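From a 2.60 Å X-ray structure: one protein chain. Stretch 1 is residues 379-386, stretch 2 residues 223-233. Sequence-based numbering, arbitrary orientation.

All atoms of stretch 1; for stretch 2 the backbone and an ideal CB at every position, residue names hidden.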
# COMPACT_ATOMS: atom_id res chain seq x y z
N ASP A 379 -4.57 12.74 -25.62
CA ASP A 379 -3.34 12.00 -25.87
C ASP A 379 -2.20 12.44 -24.97
O ASP A 379 -1.04 12.16 -25.28
CB ASP A 379 -2.91 12.17 -27.33
CG ASP A 379 -2.58 13.62 -27.70
OD1 ASP A 379 -2.13 13.85 -28.84
OD2 ASP A 379 -2.76 14.54 -26.88
N TRP A 380 -2.50 13.14 -23.87
CA TRP A 380 -1.45 13.65 -22.98
C TRP A 380 -0.61 12.57 -22.31
O TRP A 380 0.60 12.73 -22.17
CB TRP A 380 -2.07 14.53 -21.90
CG TRP A 380 -1.10 15.49 -21.22
CD1 TRP A 380 -0.74 16.72 -21.67
CD2 TRP A 380 -0.40 15.29 -19.99
NE1 TRP A 380 0.15 17.30 -20.80
CE2 TRP A 380 0.38 16.45 -19.76
CE3 TRP A 380 -0.35 14.25 -19.05
CZ2 TRP A 380 1.20 16.60 -18.63
CZ3 TRP A 380 0.47 14.40 -17.93
CH2 TRP A 380 1.23 15.57 -17.74
N GLN A 381 -1.25 11.49 -21.87
CA GLN A 381 -0.54 10.40 -21.22
C GLN A 381 0.05 9.50 -22.29
O GLN A 381 1.21 9.07 -22.19
CB GLN A 381 -1.48 9.60 -20.31
CG GLN A 381 -2.16 10.46 -19.26
CD GLN A 381 -2.97 9.65 -18.29
OE1 GLN A 381 -3.87 8.89 -18.67
NE2 GLN A 381 -2.68 9.83 -17.01
N ALA A 382 -0.76 9.23 -23.31
CA ALA A 382 -0.34 8.40 -24.43
C ALA A 382 0.97 8.88 -25.02
O ALA A 382 1.86 8.09 -25.31
CB ALA A 382 -1.40 8.38 -25.50
N ARG A 383 1.11 10.19 -25.20
CA ARG A 383 2.34 10.71 -25.78
C ARG A 383 3.52 10.53 -24.85
O ARG A 383 4.66 10.45 -25.30
CB ARG A 383 2.15 12.18 -26.15
CG ARG A 383 3.06 12.70 -27.26
CD ARG A 383 2.61 14.09 -27.73
NE ARG A 383 1.34 14.05 -28.48
CZ ARG A 383 1.25 13.86 -29.80
NH1 ARG A 383 0.06 13.84 -30.38
NH2 ARG A 383 2.35 13.69 -30.54
N ARG A 384 3.27 10.44 -23.54
CA ARG A 384 4.35 10.26 -22.57
C ARG A 384 4.73 8.81 -22.42
O ARG A 384 5.90 8.46 -22.41
CB ARG A 384 3.95 10.80 -21.19
CG ARG A 384 3.85 12.31 -21.10
CD ARG A 384 2.82 12.74 -20.05
NE ARG A 384 3.43 13.13 -18.78
CZ ARG A 384 4.01 14.30 -18.55
NH1 ARG A 384 4.55 14.55 -17.36
NH2 ARG A 384 4.04 15.23 -19.50
N LEU A 385 3.73 7.96 -22.31
CA LEU A 385 3.96 6.53 -22.13
C LEU A 385 4.13 5.78 -23.45
O LEU A 385 4.32 4.56 -23.45
CB LEU A 385 2.81 5.94 -21.33
CG LEU A 385 2.69 6.60 -19.96
CD1 LEU A 385 1.41 6.14 -19.24
CD2 LEU A 385 3.95 6.27 -19.16
N ASN A 386 4.09 6.51 -24.55
CA ASN A 386 4.22 5.93 -25.89
C ASN A 386 3.17 4.86 -26.14
O ASN A 386 3.49 3.71 -26.41
CB ASN A 386 5.61 5.35 -26.11
CG ASN A 386 5.80 4.76 -27.50
OD1 ASN A 386 6.85 4.20 -27.81
ND2 ASN A 386 4.77 4.87 -28.36
N UNK A 223 9.24 4.94 -11.36
CA UNK A 223 9.08 6.37 -11.61
C UNK A 223 8.49 6.80 -12.98
O UNK A 223 7.70 7.74 -13.06
CB UNK A 223 10.45 7.02 -11.46
N UNK A 224 8.89 6.12 -14.05
CA UNK A 224 8.40 6.51 -15.37
C UNK A 224 6.89 6.41 -15.51
O UNK A 224 6.30 7.22 -16.20
CB UNK A 224 9.06 5.64 -16.44
N UNK A 225 6.25 5.43 -14.88
CA UNK A 225 4.81 5.37 -15.01
C UNK A 225 4.15 6.51 -14.24
O UNK A 225 3.02 6.90 -14.57
CB UNK A 225 4.29 4.02 -14.52
N UNK A 226 4.84 7.07 -13.24
CA UNK A 226 4.29 8.19 -12.48
C UNK A 226 4.48 9.46 -13.28
O UNK A 226 3.57 10.30 -13.34
CB UNK A 226 4.95 8.31 -11.10
N UNK A 227 5.65 9.62 -13.90
CA UNK A 227 5.83 10.82 -14.68
C UNK A 227 5.09 10.71 -16.01
O UNK A 227 4.85 11.71 -16.68
CB UNK A 227 7.32 11.09 -14.91
N UNK A 228 4.67 9.50 -16.33
CA UNK A 228 3.93 9.32 -17.56
C UNK A 228 2.46 9.59 -17.33
O UNK A 228 1.71 9.78 -18.28
CB UNK A 228 4.14 7.91 -18.12
N UNK A 229 2.06 9.65 -16.06
CA UNK A 229 0.65 9.83 -15.70
C UNK A 229 0.17 11.18 -15.19
O UNK A 229 -1.03 11.48 -15.26
CB UNK A 229 0.31 8.80 -14.62
N UNK A 230 1.08 12.00 -14.64
CA UNK A 230 0.70 13.32 -14.11
C UNK A 230 1.81 14.32 -14.28
O UNK A 230 2.80 14.05 -14.95
CB UNK A 230 0.32 13.22 -12.63
N UNK A 231 1.64 15.48 -13.65
CA UNK A 231 2.65 16.51 -13.74
C UNK A 231 3.68 16.28 -12.64
O UNK A 231 3.36 15.73 -11.57
CB UNK A 231 2.03 17.90 -13.63
N UNK A 232 4.90 16.70 -12.91
CA UNK A 232 5.99 16.52 -11.98
C UNK A 232 5.78 17.13 -10.60
O UNK A 232 6.40 16.69 -9.64
CB UNK A 232 7.26 17.11 -12.59
N UNK A 233 4.90 18.12 -10.49
CA UNK A 233 4.64 18.74 -9.19
C UNK A 233 4.10 17.70 -8.20
O UNK A 233 4.31 17.82 -6.99
CB UNK A 233 3.65 19.90 -9.34

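Position 223 has helical backbone angles, and its ideal CB has nothing of stretch 1 within 5.5 Å, so almost any helix-compatible side chain would do. The deposited residue is Arg 223, which looks to its own stretch: its NE lies 3.5 Å from a carboxylate oxygen, OE2, at position 227, a salt bridge across one helical turn.

At position 224 the CA-to-CB bond points sideways and nothing of stretch 1 lies within 5.5 Å of the ideal CB. A long or broad side chain could still reach back to the methyl groups of Leu 385, so an apolar residue suits, though a polar one is not excluded. It is Phe 224, with chi1 in p; its CD1 comes 4.4 Å from Leu 385 CD2, a loose apolar contact.

Positions 225 and 226 point away. At 225 the ideal CB is 5.2 Å from Leu 385 CD2, which mildly favours an aliphatic residue, and Val 225 fits; at 226 stretch 1 sets no condition, and the residue is Glu 226.

Position 227 points sideways, its ideal CB 5.1 Å from Arg 384 NH1. An acid would be a natural guess, but the guanidinium is already served by the backbone: NE and NH1 of Arg 384 each donate to the carbonyl O of residue 227, both at 2.9 Å. Any side chain leaving that carbonyl open would serve. Glu 227 is found, and the end of its side chain leads away from stretch 1 towards Arg 223.

Position 228 is the most restrictive. Its backbone angles, -86/-14, are open to any ordinary residue, so conformation does not call for glycine. Space does: an ideal CB would lie 2.0 Å from Leu 385 CD2, a clash. Gly 228 lets that methyl approach its CA to 3.4 Å, and brings the two backbones close, with 5.1 Å between the CA atoms of Gly 228 and Arg 384. Its carbonyl O also rests 3.8 Å from Gln 381 CA.

At 229 the CA-to-CB bond points away overall, but the ideal CB is 4.0 Å from Gln 381 NE2, so a small residue, such as alanine or serine, is comfortable. Gln 381 NE2 donates to the backbone O here at 2.9 Å, a bond independent of residue type. In Ser 229, OG turns back along its own stretch and donates a hydrogen bond to Val 225 O at 2.7 Å.

Position 230 points away and is extended (-147/-170), which suits a beta-branched residue. Thr 230 meets stretch 1 through its carbonyl O, 3.5 Å from Trp 380 CH2 at the ring edge and 3.0 Å from Arg 384 NH1.

Position 231 points sideways, its ideal CB 4.8 Å from Trp 380 CH2; small or medium residues fit. Ser 231 OG makes a weak hydrogen bond, 3.1 Å, to OE1 at position 233.

At 232 nothing of stretch 1 lies within 5.5 Å of the ideal CB, yet a long side chain could reach the guanidinium. Phe 232 does, setting one ring face against Arg 384 NH1, 4.0 Å from CE2. Position 233 is out of reach and not constrained by stretch 1; it is Glu 233.

Stretch 2 (223-233) RFVEEGSTSFE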
# COMPACT_ATOMS: atom_id res chain seq x y z
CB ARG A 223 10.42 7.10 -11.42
CG ARG A 223 10.24 8.62 -11.40
CD ARG A 223 11.55 9.38 -11.38
NE ARG A 223 11.31 10.82 -11.21
CZ ARG A 223 11.05 11.42 -10.05
NH1 ARG A 223 10.84 12.74 -10.02
NH2 ARG A 223 11.00 10.72 -8.92
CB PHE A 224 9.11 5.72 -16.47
CG PHE A 224 8.50 4.40 -16.77
CD1 PHE A 224 7.58 4.27 -17.80
CD2 PHE A 224 8.87 3.27 -16.04
CE1 PHE A 224 7.03 3.03 -18.13
CE2 PHE A 224 8.33 2.02 -16.35
CZ PHE A 224 7.40 1.90 -17.41
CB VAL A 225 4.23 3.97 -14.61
CG1 VAL A 225 5.37 3.04 -14.27
CG2 VAL A 225 3.21 4.09 -13.50
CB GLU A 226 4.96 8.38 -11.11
CG GLU A 226 4.39 7.48 -10.04
CD GLU A 226 2.86 7.45 -10.05
OE1 GLU A 226 2.22 8.45 -9.64
OE2 GLU A 226 2.31 6.42 -10.48
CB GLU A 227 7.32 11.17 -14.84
CG GLU A 227 8.17 10.19 -15.55
CD GLU A 227 9.65 10.38 -15.21
OE1 GLU A 227 10.48 9.60 -15.75
OE2 GLU A 227 9.98 11.28 -14.39
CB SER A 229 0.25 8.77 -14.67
OG SER A 229 0.42 7.44 -15.16
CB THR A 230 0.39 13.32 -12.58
OG1 THR A 230 1.41 12.59 -11.87
CG2 THR A 230 -0.95 12.73 -12.30
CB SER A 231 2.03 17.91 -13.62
OG SER A 231 1.38 18.09 -12.38
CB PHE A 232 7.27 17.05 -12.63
CG PHE A 232 7.70 16.25 -13.83
CD1 PHE A 232 8.11 14.94 -13.69
CD2 PHE A 232 7.67 16.81 -15.10
CE1 PHE A 232 8.49 14.19 -14.80
CE2 PHE A 232 8.05 16.06 -16.21
CZ PHE A 232 8.46 14.76 -16.06
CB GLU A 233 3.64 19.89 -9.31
CG GLU A 233 4.16 21.08 -10.08
CD GLU A 233 3.61 21.13 -11.50
OE1 GLU A 233 3.69 20.10 -12.20
OE2 GLU A 233 3.11 22.21 -11.91
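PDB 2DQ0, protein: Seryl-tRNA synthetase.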